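Local coordinates for mandelate racemase/muconate lactonizing enzyme family protein (Azoarcus sp., PDB 2QDE), which belongs to the enolase superfamily, pairing an enolase-type N-terminal domain with a TIM-barrel-like C-terminal domain that holds a barium ion in this model, at residues G138-A143 with F163-A168; E145-A150 with V179-R184; L192-N197 with Y215-I220; T207-L212 with V239-Y244. All coordinates share one frame; numbering follows the deposited sequence.

Contact 1 of 4, residues G138-A143 with F163-A168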
loop_
_atom_site.group_PDB
_atom_site.type_symbol
_atom_site.label_atom_id
_atom_site.label_comp_id
_atom_site.label_asym_id
_atom_site.label_seq_id
_atom_site.Cartn_x
_atom_site.Cartn_y
_atom_site.Cartn_z
ATOM N N GLY A 138 8.128 36.833 11.588
ATOM C CA GLY A 138 6.867 36.699 12.288
ATOM C C GLY A 138 7.331 36.563 13.728
ATOM O O GLY A 138 8.531 36.395 13.954
ATOM N N LEU A 139 6.432 36.614 14.706
ATOM C CA LEU A 139 6.876 36.518 16.097
ATOM C C LEU A 139 5.933 35.768 17.026
ATOM O O LEU A 139 4.712 35.836 16.868
ATOM C CB LEU A 139 7.097 37.925 16.652
ATOM C CG LEU A 139 8.350 38.184 17.482
ATOM C CD1 LEU A 139 9.588 38.054 16.596
ATOM C CD2 LEU A 139 8.266 39.586 18.087
ATOM N N VAL A 140 6.510 35.058 17.995
ATOM C CA VAL A 140 5.738 34.308 18.987
ATOM C C VAL A 140 5.450 35.252 20.155
ATOM O O VAL A 140 6.339 35.978 20.587
ATOM C CB VAL A 140 6.540 33.113 19.554
ATOM C CG1 VAL A 140 5.647 32.278 20.466
ATOM C CG2 VAL A 140 7.079 32.262 18.431
ATOM N N LEU A 141 4.231 35.230 20.682
ATOM C CA LEU A 141 3.891 36.120 21.791
ATOM C C LEU A 141 4.062 35.468 23.165
ATOM O O LEU A 141 4.030 34.243 23.299
ATOM C CB LEU A 141 2.451 36.626 21.642
ATOM C CG LEU A 141 2.077 37.254 20.295
ATOM C CD1 LEU A 141 0.649 37.786 20.374
ATOM C CD2 LEU A 141 3.040 38.379 19.944
ATOM N N GLY A 142 4.243 36.303 24.185
ATOM C CA GLY A 142 4.415 35.798 25.534
ATOM C C GLY A 142 3.094 35.482 26.205
ATOM O O GLY A 142 2.050 36.027 25.836
ATOM N N ALA A 143 3.133 34.599 27.196
ATOM C CA ALA A 143 1.926 34.211 27.916
ATOM C C ALA A 143 1.377 35.377 28.735
ATOM O O ALA A 143 2.102 36.324 29.063
ATOM C CB ALA A 143 2.217 33.024 28.832
ATOM N N PHE A 163 3.576 37.737 10.766
ATOM C CA PHE A 163 2.624 36.784 11.309
ATOM C C PHE A 163 2.705 36.799 12.818
ATOM O O PHE A 163 3.624 37.386 13.387
ATOM C CB PHE A 163 2.829 35.365 10.734
ATOM C CG PHE A 163 4.132 34.714 11.104
ATOM C CD1 PHE A 163 4.341 34.210 12.383
ATOM C CD2 PHE A 163 5.125 34.540 10.141
ATOM C CE1 PHE A 163 5.521 33.532 12.695
ATOM C CE2 PHE A 163 6.303 33.865 10.441
ATOM C CZ PHE A 163 6.503 33.360 11.718
ATOM N N VAL A 164 1.727 36.177 13.463
ATOM C CA VAL A 164 1.681 36.123 14.913
ATOM C C VAL A 164 1.440 34.685 15.358
ATOM O O VAL A 164 0.442 34.075 14.984
ATOM C CB VAL A 164 0.549 37.027 15.450
ATOM C CG1 VAL A 164 0.364 36.808 16.940
ATOM C CG2 VAL A 164 0.877 38.490 15.162
ATOM N N LYS A 165 2.353 34.157 16.166
ATOM C CA LYS A 165 2.259 32.790 16.661
ATOM C C LYS A 165 1.984 32.763 18.170
ATOM O O LYS A 165 2.612 33.508 18.921
ATOM C CB LYS A 165 3.569 32.059 16.351
ATOM C CG LYS A 165 3.720 30.700 17.011
ATOM C CD LYS A 165 5.027 30.047 16.579
ATOM C CE LYS A 165 5.411 28.909 17.490
ATOM N NZ LYS A 165 6.635 28.228 17.011
ATOM N N LEU A 166 1.050 31.910 18.598
ATOM C CA LEU A 166 0.696 31.784 20.012
ATOM C C LEU A 166 1.046 30.395 20.543
ATOM O O LEU A 166 1.057 29.417 19.794
ATOM C CB LEU A 166 -0.819 32.013 20.217
ATOM C CG LEU A 166 -1.449 33.220 19.510
ATOM C CD1 LEU A 166 -2.960 33.157 19.630
ATOM C CD2 LEU A 166 -0.910 34.527 20.096
ATOM N N LYS A 167 1.354 30.306 21.830
ATOM C CA LYS A 167 1.639 29.008 22.436
ATOM C C LYS A 167 0.386 28.550 23.167
ATOM O O LYS A 167 -0.149 29.283 24.003
ATOM C CB LYS A 167 2.813 29.120 23.409
ATOM C CG LYS A 167 4.101 29.506 22.714
ATOM C CD LYS A 167 5.325 29.392 23.603
ATOM C CE LYS A 167 6.584 29.682 22.795
ATOM N NZ LYS A 167 7.800 29.753 23.661
ATOM N N ALA A 168 -0.072 27.341 22.874
ATOM C CA ALA A 168 -1.304 26.831 23.470
ATOM C C ALA A 168 -1.071 25.809 24.567
ATOM O O ALA A 168 -1.016 24.602 24.280
ATOM C CB ALA A 168 -2.153 26.226 22.367
HETATM O O HOH W 1 1.979 32.681 23.260
#

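Contact 2 of 4, residues E145-A150 with V179-R184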
loop_
_atom_site.group_PDB
_atom_site.type_symbol
_atom_site.label_atom_id
_atom_site.label_comp_id
_atom_site.label_asym_id
_atom_site.label_seq_id
_atom_site.Cartn_x
_atom_site.Cartn_y
_atom_site.Cartn_z
ATOM N N GLU A 145 -2.847 37.043 30.300
ATOM C CA GLU A 145 -4.288 36.990 30.107
ATOM C C GLU A 145 -4.587 37.267 28.638
ATOM O O GLU A 145 -3.871 38.025 27.978
ATOM C CB GLU A 145 -4.998 38.016 30.991
ATOM C CG GLU A 145 -4.976 37.677 32.477
ATOM C CD GLU A 145 -5.589 36.317 32.783
ATOM O OE1 GLU A 145 -6.709 36.039 32.292
ATOM O OE2 GLU A 145 -4.954 35.528 33.529
ATOM N N PRO A 146 -5.652 36.652 28.108
ATOM C CA PRO A 146 -6.001 36.864 26.703
ATOM C C PRO A 146 -5.975 38.319 26.246
ATOM O O PRO A 146 -5.535 38.607 25.129
ATOM C CB PRO A 146 -7.383 36.208 26.576
ATOM C CG PRO A 146 -7.876 36.074 28.001
ATOM C CD PRO A 146 -6.629 35.772 28.772
ATOM N N GLU A 147 -6.415 39.238 27.105
ATOM C CA GLU A 147 -6.433 40.654 26.738
ATOM C C GLU A 147 -5.037 41.246 26.566
ATOM O O GLU A 147 -4.815 42.087 25.689
ATOM C CB GLU A 147 -7.216 41.470 27.775
ATOM C CG GLU A 147 -8.689 41.079 27.881
ATOM C CD GLU A 147 -9.486 42.020 28.783
ATOM O OE1 GLU A 147 -9.409 43.251 28.568
ATOM O OE2 GLU A 147 -10.196 41.534 29.698
ATOM N N ALA A 148 -4.097 40.812 27.400
ATOM C CA ALA A 148 -2.725 41.306 27.316
ATOM C C ALA A 148 -2.037 40.757 26.067
ATOM O O ALA A 148 -1.353 41.489 25.340
ATOM C CB ALA A 148 -1.947 40.896 28.555
ATOM N N VAL A 149 -2.222 39.465 25.819
ATOM C CA VAL A 149 -1.614 38.823 24.660
ATOM C C VAL A 149 -2.053 39.528 23.380
ATOM O O VAL A 149 -1.269 39.690 22.444
ATOM C CB VAL A 149 -2.007 37.324 24.586
ATOM C CG1 VAL A 149 -1.384 36.678 23.362
ATOM C CG2 VAL A 149 -1.556 36.606 25.855
ATOM N N ALA A 150 -3.310 39.959 23.350
ATOM C CA ALA A 150 -3.849 40.643 22.186
ATOM C C ALA A 150 -3.212 42.019 22.007
ATOM O O ALA A 150 -3.042 42.486 20.875
ATOM C CB ALA A 150 -5.348 40.778 22.316
ATOM N N VAL A 179 -7.122 32.591 21.739
ATOM C CA VAL A 179 -7.303 32.741 20.298
ATOM C C VAL A 179 -8.494 33.628 19.972
ATOM O O VAL A 179 -8.413 34.485 19.088
ATOM C CB VAL A 179 -7.478 31.350 19.614
ATOM C CG1 VAL A 179 -7.834 31.518 18.145
ATOM C CG2 VAL A 179 -6.190 30.554 19.740
ATOM N N ALA A 180 -9.602 33.426 20.682
ATOM C CA ALA A 180 -10.798 34.225 20.447
ATOM C C ALA A 180 -10.469 35.711 20.541
ATOM O O ALA A 180 -10.765 36.481 19.625
ATOM C CB ALA A 180 -11.880 33.863 21.463
ATOM N N GLU A 181 -9.849 36.105 21.653
ATOM C CA GLU A 181 -9.477 37.499 21.883
ATOM C C GLU A 181 -8.465 38.037 20.868
ATOM O O GLU A 181 -8.686 39.085 20.251
ATOM C CB GLU A 181 -8.926 37.663 23.305
ATOM C CG GLU A 181 -8.144 38.959 23.525
ATOM C CD GLU A 181 -9.020 40.207 23.510
ATOM O OE1 GLU A 181 -10.210 40.108 23.125
ATOM O OE2 GLU A 181 -8.509 41.293 23.880
ATOM N N VAL A 182 -7.354 37.329 20.691
ATOM C CA VAL A 182 -6.338 37.773 19.746
ATOM C C VAL A 182 -6.912 37.958 18.336
ATOM O O VAL A 182 -6.630 38.965 17.674
ATOM C CB VAL A 182 -5.157 36.783 19.692
ATOM C CG1 VAL A 182 -4.106 37.276 18.709
ATOM C CG2 VAL A 182 -4.550 36.630 21.079
ATOM N N ARG A 183 -7.719 37.001 17.881
ATOM C CA ARG A 183 -8.328 37.076 16.550
ATOM C C ARG A 183 -9.199 38.318 16.375
ATOM O O ARG A 183 -9.153 38.972 15.330
ATOM C CB ARG A 183 -9.195 35.839 16.285
ATOM C CG ARG A 183 -9.973 35.869 14.962
ATOM C CD ARG A 183 -9.274 35.069 13.873
ATOM N NE ARG A 183 -8.308 35.866 13.134
ATOM C CZ ARG A 183 -7.362 35.370 12.340
ATOM N NH1 ARG A 183 -7.233 34.058 12.168
ATOM N NH2 ARG A 183 -6.542 36.197 11.710
ATOM N N ARG A 184 -10.006 38.624 17.390
ATOM C CA ARG A 184 -10.899 39.778 17.340
ATOM C C ARG A 184 -10.107 41.068 17.198
ATOM O O ARG A 184 -10.518 41.991 16.495
ATOM C CB ARG A 184 -11.753 39.860 18.611
ATOM C CG ARG A 184 -12.711 41.056 18.628
ATOM C CD ARG A 184 -13.134 41.431 20.048
ATOM N NE ARG A 184 -11.982 41.774 20.886
ATOM C CZ ARG A 184 -11.219 42.856 20.730
ATOM N NH1 ARG A 184 -11.478 43.733 19.764
ATOM N NH2 ARG A 184 -10.180 43.061 21.534
#

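Contact 3 of 4, residues L192-N197 with Y215-I220. With BA (barium ion), chain I.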
loop_
_atom_site.group_PDB
_atom_site.type_symbol
_atom_site.label_atom_id
_atom_site.label_comp_id
_atom_site.label_asym_id
_atom_site.label_seq_id
_atom_site.Cartn_x
_atom_site.Cartn_y
_atom_site.Cartn_z
ATOM N N LEU A 192 -2.425 34.234 11.605
ATOM C CA LEU A 192 -2.368 33.841 13.008
ATOM C C LEU A 192 -2.409 32.320 13.165
ATOM O O LEU A 192 -3.238 31.655 12.543
ATOM C CB LEU A 192 -3.556 34.459 13.751
ATOM C CG LEU A 192 -3.756 34.076 15.217
ATOM C CD1 LEU A 192 -2.627 34.667 16.056
ATOM C CD2 LEU A 192 -5.114 34.580 15.702
ATOM N N PHE A 193 -1.508 31.767 13.976
ATOM C CA PHE A 193 -1.514 30.326 14.212
ATOM C C PHE A 193 -1.023 29.978 15.610
ATOM O O PHE A 193 -0.543 30.848 16.333
ATOM C CB PHE A 193 -0.720 29.570 13.127
ATOM C CG PHE A 193 0.755 29.869 13.092
ATOM C CD1 PHE A 193 1.665 29.033 13.738
ATOM C CD2 PHE A 193 1.244 30.945 12.343
ATOM C CE1 PHE A 193 3.052 29.256 13.635
ATOM C CE2 PHE A 193 2.624 31.182 12.230
ATOM C CZ PHE A 193 3.530 30.333 12.876
ATOM N N ILE A 194 -1.163 28.713 15.996
ATOM C CA ILE A 194 -0.751 28.282 17.329
ATOM C C ILE A 194 0.224 27.107 17.315
ATOM O O ILE A 194 0.260 26.325 16.364
ATOM C CB ILE A 194 -1.973 27.889 18.180
ATOM C CG1 ILE A 194 -2.748 26.759 17.491
ATOM C CG2 ILE A 194 -2.870 29.102 18.387
ATOM C CD1 ILE A 194 -3.903 26.219 18.314
ATOM N N ASP A 195 1.003 26.996 18.386
ATOM C CA ASP A 195 2.009 25.945 18.540
ATOM C C ASP A 195 1.662 25.120 19.782
ATOM O O ASP A 195 1.516 25.672 20.869
ATOM C CB ASP A 195 3.380 26.596 18.703
ATOM C CG ASP A 195 4.521 25.601 18.635
ATOM O OD1 ASP A 195 4.270 24.379 18.681
ATOM O OD2 ASP A 195 5.685 26.053 18.549
ATOM N N ILE A 196 1.530 23.807 19.611
ATOM C CA ILE A 196 1.163 22.909 20.707
ATOM C C ILE A 196 2.357 22.173 21.312
ATOM O O ILE A 196 2.262 21.622 22.407
ATOM C CB ILE A 196 0.145 21.847 20.228
ATOM C CG1 ILE A 196 -0.878 22.489 19.285
ATOM C CG2 ILE A 196 -0.576 21.240 21.417
ATOM C CD1 ILE A 196 -1.667 23.633 19.907
ATOM N N ASN A 197 3.474 22.155 20.591
ATOM C CA ASN A 197 4.679 21.482 21.064
ATOM C C ASN A 197 4.436 19.988 21.336
ATOM O O ASN A 197 5.055 19.399 22.228
ATOM C CB ASN A 197 5.225 22.166 22.332
ATOM C CG ASN A 197 5.827 23.539 22.049
ATOM O OD1 ASN A 197 6.705 23.686 21.191
ATOM N ND2 ASN A 197 5.364 24.549 22.775
ATOM N N TYR A 215 -12.073 30.292 14.092
ATOM C CA TYR A 215 -11.126 31.400 14.176
ATOM C C TYR A 215 -10.170 31.473 12.989
ATOM O O TYR A 215 -9.337 32.372 12.910
ATOM C CB TYR A 215 -10.350 31.319 15.492
ATOM C CG TYR A 215 -11.264 31.373 16.690
ATOM C CD1 TYR A 215 -12.049 32.499 16.935
ATOM C CD2 TYR A 215 -11.390 30.283 17.548
ATOM C CE1 TYR A 215 -12.943 32.543 17.999
ATOM C CE2 TYR A 215 -12.284 30.313 18.624
ATOM C CZ TYR A 215 -13.056 31.448 18.838
ATOM O OH TYR A 215 -13.946 31.485 19.889
ATOM N N ASN A 216 -10.306 30.525 12.066
ATOM C CA ASN A 216 -9.488 30.469 10.852
ATOM C C ASN A 216 -7.983 30.592 11.025
ATOM O O ASN A 216 -7.342 31.396 10.355
ATOM C CB ASN A 216 -9.952 31.535 9.860
ATOM C CG ASN A 216 -11.368 31.313 9.401
ATOM O OD1 ASN A 216 -12.301 31.323 10.208
ATOM N ND2 ASN A 216 -11.546 31.107 8.098
ATOM N N LEU A 217 -7.412 29.789 11.911
ATOM C CA LEU A 217 -5.970 29.816 12.120
ATOM C C LEU A 217 -5.295 29.329 10.831
ATOM O O LEU A 217 -5.791 28.412 10.170
ATOM C CB LEU A 217 -5.608 28.900 13.291
ATOM C CG LEU A 217 -6.264 29.259 14.632
ATOM C CD1 LEU A 217 -6.053 28.138 15.644
ATOM C CD2 LEU A 217 -5.682 30.571 15.147
ATOM N N SER A 218 -4.172 29.939 10.467
ATOM C CA SER A 218 -3.476 29.529 9.254
ATOM C C SER A 218 -2.933 28.106 9.372
ATOM O O SER A 218 -2.737 27.427 8.364
ATOM C CB SER A 218 -2.333 30.495 8.926
ATOM O OG SER A 218 -1.303 30.425 9.895
ATOM N N LYS A 219 -2.702 27.651 10.602
ATOM C CA LYS A 219 -2.176 26.308 10.825
ATOM C C LYS A 219 -2.064 25.959 12.305
ATOM O O LYS A 219 -2.187 26.831 13.169
ATOM C CB LYS A 219 -0.790 26.184 10.177
ATOM C CG LYS A 219 0.141 27.365 10.492
ATOM C CD LYS A 219 1.473 27.243 9.766
ATOM C CE LYS A 219 2.220 28.568 9.717
ATOM N NZ LYS A 219 1.523 29.559 8.865
ATOM N N ILE A 220 -1.849 24.673 12.581
ATOM C CA ILE A 220 -1.655 24.174 13.940
ATOM C C ILE A 220 -0.267 23.536 13.955
ATOM O O ILE A 220 -0.025 22.561 13.246
ATOM C CB ILE A 220 -2.675 23.077 14.330
ATOM C CG1 ILE A 220 -4.110 23.581 14.139
ATOM C CG2 ILE A 220 -2.449 22.673 15.781
ATOM C CD1 ILE A 220 -4.438 24.797 14.949
HETATM BA BA BA I . 7.336 23.879 18.426
#

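Contact 4 of 4, residues T207-L212 with V239-Y244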
loop_
_atom_site.group_PDB
_atom_site.type_symbol
_atom_site.label_atom_id
_atom_site.label_comp_id
_atom_site.label_asym_id
_atom_site.label_seq_id
_atom_site.Cartn_x
_atom_site.Cartn_y
_atom_site.Cartn_z
ATOM N N THR A 207 -10.742 17.428 19.039
ATOM C CA THR A 207 -11.701 18.313 19.693
ATOM C C THR A 207 -11.308 19.789 19.712
ATOM O O THR A 207 -12.105 20.659 19.368
ATOM C CB THR A 207 -11.948 17.881 21.147
ATOM O OG1 THR A 207 -12.407 16.523 21.170
ATOM C CG2 THR A 207 -13.005 18.774 21.794
ATOM N N THR A 208 -10.077 20.065 20.119
ATOM C CA THR A 208 -9.619 21.439 20.205
ATOM C C THR A 208 -9.503 22.096 18.845
ATOM O O THR A 208 -9.959 23.220 18.663
ATOM C CB THR A 208 -8.272 21.521 20.928
ATOM O OG1 THR A 208 -8.391 20.888 22.205
ATOM C CG2 THR A 208 -7.860 22.976 21.136
ATOM N N ILE A 209 -8.901 21.399 17.886
ATOM C CA ILE A 209 -8.750 21.968 16.556
ATOM C C ILE A 209 -10.114 22.293 15.964
ATOM O O ILE A 209 -10.303 23.352 15.370
ATOM C CB ILE A 209 -7.977 21.016 15.623
ATOM C CG1 ILE A 209 -6.558 20.821 16.168
ATOM C CG2 ILE A 209 -7.922 21.590 14.215
ATOM C CD1 ILE A 209 -5.724 19.836 15.400
ATOM N N ARG A 210 -11.071 21.388 16.132
ATOM C CA ARG A 210 -12.411 21.633 15.610
ATOM C C ARG A 210 -13.044 22.811 16.339
ATOM O O ARG A 210 -13.760 23.616 15.739
ATOM C CB ARG A 210 -13.277 20.374 15.743
ATOM C CG ARG A 210 -12.875 19.288 14.739
ATOM C CD ARG A 210 -13.777 18.066 14.794
ATOM N NE ARG A 210 -13.547 17.210 13.632
ATOM C CZ ARG A 210 -14.171 16.059 13.413
ATOM N NH1 ARG A 210 -15.072 15.615 14.276
ATOM N NH2 ARG A 210 -13.893 15.350 12.328
ATOM N N ALA A 211 -12.750 22.929 17.630
ATOM C CA ALA A 211 -13.285 24.021 18.429
ATOM C C ALA A 211 -12.679 25.354 17.993
ATOM O O ALA A 211 -13.250 26.412 18.238
ATOM C CB ALA A 211 -12.999 23.776 19.906
ATOM N N LEU A 212 -11.527 25.297 17.335
ATOM C CA LEU A 212 -10.844 26.507 16.893
ATOM C C LEU A 212 -11.049 26.859 15.422
ATOM O O LEU A 212 -10.639 27.933 14.983
ATOM C CB LEU A 212 -9.342 26.389 17.163
ATOM C CG LEU A 212 -8.898 26.238 18.626
ATOM C CD1 LEU A 212 -7.380 26.101 18.689
ATOM C CD2 LEU A 212 -9.361 27.451 19.427
ATOM N N VAL A 239 -9.567 17.074 10.136
ATOM C CA VAL A 239 -9.659 18.523 10.300
ATOM C C VAL A 239 -9.253 19.274 9.041
ATOM O O VAL A 239 -8.459 18.787 8.237
ATOM C CB VAL A 239 -8.773 19.036 11.470
ATOM C CG1 VAL A 239 -9.169 18.346 12.760
ATOM C CG2 VAL A 239 -7.300 18.811 11.160
ATOM N N ALA A 240 -9.784 20.482 8.889
ATOM C CA ALA A 240 -9.487 21.297 7.722
ATOM C C ALA A 240 -8.203 22.096 7.892
ATOM O O ALA A 240 -7.432 22.262 6.947
ATOM C CB ALA A 240 -10.648 22.246 7.449
ATOM N N THR A 241 -7.986 22.591 9.106
ATOM C CA THR A 241 -6.822 23.411 9.423
ATOM C C THR A 241 -5.502 22.724 9.094
ATOM O O THR A 241 -5.272 21.581 9.479
ATOM C CB THR A 241 -6.825 23.795 10.914
ATOM O OG1 THR A 241 -8.135 24.240 11.283
ATOM C CG2 THR A 241 -5.817 24.911 11.178
ATOM N N PRO A 242 -4.610 23.427 8.379
ATOM C CA PRO A 242 -3.310 22.859 8.010
ATOM C C PRO A 242 -2.552 22.420 9.257
ATOM O O PRO A 242 -2.607 23.088 10.281
ATOM C CB PRO A 242 -2.612 24.017 7.302
ATOM C CG PRO A 242 -3.752 24.804 6.726
ATOM C CD PRO A 242 -4.750 24.796 7.857
ATOM N N ILE A 243 -1.855 21.292 9.157
ATOM C CA ILE A 243 -1.081 20.755 10.264
ATOM C C ILE A 243 0.403 20.788 9.886
ATOM O O ILE A 243 0.812 20.134 8.924
ATOM C CB ILE A 243 -1.486 19.294 10.561
ATOM C CG1 ILE A 243 -2.998 19.203 10.815
ATOM C CG2 ILE A 243 -0.690 18.759 11.740
ATOM C CD1 ILE A 243 -3.485 20.009 12.004
ATOM N N TYR A 244 1.196 21.549 10.638
ATOM C CA TYR A 244 2.635 21.669 10.389
ATOM C C TYR A 244 3.440 20.836 11.384
ATOM O O TYR A 244 3.024 20.655 12.528
ATOM C CB TYR A 244 3.079 23.132 10.490
ATOM C CG TYR A 244 2.853 23.948 9.234
ATOM C CD1 TYR A 244 1.655 23.864 8.518
ATOM C CD2 TYR A 244 3.826 24.837 8.785
ATOM C CE1 TYR A 244 1.434 24.652 7.386
ATOM C CE2 TYR A 244 3.617 25.627 7.657
ATOM C CZ TYR A 244 2.421 25.531 6.965
ATOM O OH TYR A 244 2.226 26.315 5.853
HETATM O O HOH W 2 -8.351 25.098 14.091
#

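Contact 1 of 4, residues G138-A143 with F163-A168
Two neighbouring parallel strands of the TIM-barrel-like domain meet here, 135-140 and 164-167, joined through helix 146-159 as a beta-alpha-beta crossover. The backbone ladder is short: Leu139 N donates to Phe163 O, Lys165 N to Leu139 O at 3.0 Å and almost straight (176°), and Leu141 N to Lys165 O, nearly along the C=O axis. Lys165 runs fully extended alongside Val140. Its CG stands anti to the backbone N (chi1 170°); CB comes near Leu139 O and Val140 CG2, CG follows the same methyl, CD packs on it at 3.5 Å, and CE is the last carbon to touch it. NZ passes beyond, hydrogen-bonded to Asp195 OD2 and salt-bridged to Glu221 OE1, both residues ligands of the barium ion; these carboxylates would favour a charged ammonium. The other methyl of Val140, CG1, meets CE of Lys167, whose chain crosses Val140 at about a right angle. On the face turned to helix 146-159, Leu141 CD1 touches both Val164 CG1 and Leu166 CD2, at 3.6 Å each. Phe163 takes the crowded chi1 position (65°), which lays its ring flat over Gly138 CA in a CH-pi contact. Past the last direct bond one water continues the link, donating to Leu141 O at 2.6 Å and accepting from Lys167 N at 2.8 Å.

Contact 2 of 4, residues E145-A150 with V179-R184
Helices 146-159 and 172-186, successive outer helices of the TIM-barrel-like domain, approach to 8.3 Å between the axes of their short segments, with N-to-C directions 34° apart. No hydrogen bond joins the two segments, so the contact is one of packing, carried mainly by Glu181. Aliphatic contacts come first. Glu181 CG stands anti to the backbone N (chi1 163°), which sends the side chain across to the first turn of the other helix. There CB meets Pro146 CB at 3.9 Å, while CG lies against Ala150 CB at 3.5 Å. Deeper in, Val149 CG1 meets Val182 CG2 obliquely at 3.9 Å, and Ala150 CB rests over Val182 CA. Both valines also pack on Leu166 of strand 164-167, so this side of the helix pair is closed by the sheet. Separate from these is a close CH-to-carbonyl packing contact, not a bond, of Glu181 CG with Pro146 O at 3.1 Å. Polar groups gather on the outer side. A bend at chi2 (70°) turns the Glu181 carboxylate so that OE2 comes 3.6 Å from both Ala150 CB and Glu147 CA. Arg184, one turn further along the same helix, brings its guanidinium edge to Glu181 OE1; NE to OE1 is a salt bridge of 3.3 Å, and all of its hydrogen bonds are weak. Glu147 OE1 lies 5.2 Å from Glu181 OE2, near but not touching. With a like charge so close, the arginine probably offsets the repulsion between the glutamates, while the methylene groups of Glu181 do the packing.

Contact 3 of 4, residues L192-N197 with Y215-I220
Phe193 and Lys219 both hold CG in the crowded position between backbone N and carbonyl carbon (chi1 65° and 47°), so the two side chains run side by side. The lysine then turns at chi4 (-67°), putting CE over the centre of the phenyl face, 3.6 Å from the centroid of the Phe193 ring, and NZ off-centre above it in a cation-pi contact. NZ also bonds Ser218 OG, at 3.1 Å; that hydroxyl has Asp191 OD1 as a further partner. In the backbone, Ser218 N donates to Leu192 O at 2.9 Å, in the carbonyl plane. On the opposite side of the strand, Ile194 CG1 packs on Ile220 CD1 at 3.6 Å, and the Ile194 and Leu217 side chains cross at about a right angle, CD1 against CD1. Ahead lies the metal: Asp195 binds barium through OD2 at 2.7 Å and more loosely OD1, which also accepts from Asn197 N in an Asx turn. Asn197 OD1 is a third ligand atom, and Glu221 and Asp246 complete the protein ligands. Strand 192-195 runs between strands 164-167 and 220-221 in the barrel sheet, with Leu212 of helix 202-212 covering Ile194 and Leu217.

Contact 4 of 4, residues T207-L212 with V239-Y244
This is an apolar helix-to-loop contact on the outer layer of the TIM-barrel-like domain, where helix 202-212 packs on the loop leading into strand 243-245 and on the start of that strand. Ile209 carries it. Its CG1 stands anti to the carbonyl carbon (chi1 -63°) and CD1 continues the extension (chi2 176°), with the two branches CG2 and CD1 reaching different partners. Ile209 CG2 lies 3.8 Å from Val239 CG1, the two side chains crossing at about a right angle, and 4.0 Å from Thr241 OG1. CD1 reaches further inward to touch the tip of Ile243, CD1 to CD1 at 4.1 Å. Arg210 adds only its aliphatic part, CG lying 4.3 Å from Val239 CG1, before its extended chain carries the guanidinium to Lys238 O of its own chain and to Ala240 O of a neighbouring subunit. Pro242 and Tyr244 pack on a different subunit. No direct hydrogen bond joins the two segments. One water bridges them instead: it donates to Ile209 O at 2.9 Å and is hydrogen-bonded to Thr241 OG1 at the same distance, tying a helix carbonyl to the loop. Leu235 of helix 229-236 packs on both Ile209 and Ile243, and Ile220 of strand 220-221 touches Thr241 and Ile243, so the contact lies between two outer helices and the sheet.

Overall arrangement
Contacts 1, 3 and 4 reach the same barrel sheet; contact 2 lies outside it. Contacts 1 and 3 lie on neighbouring strands, 164-167 and 192-195, their centres about 9 Å apart; Leu166 O probably accepts from Asp195 N at 2.8 Å, and Lys165 reaches from contact 1 to the barium site, to which contact 3 gives Asp195 and Asn197. Contact 2 covers the outer side: Leu166 CD2 touches Val149 CG1 at 3.9 Å, and Arg183 NH1 reaches Tyr215 O. Contacts 3 and 4, about 8 Å between centres, are joined by Ile220 N to Pro242 O at 2.9 Å. Contact 4 stands apart from contacts 1 and 2, at about 17 and 19 Å between centres.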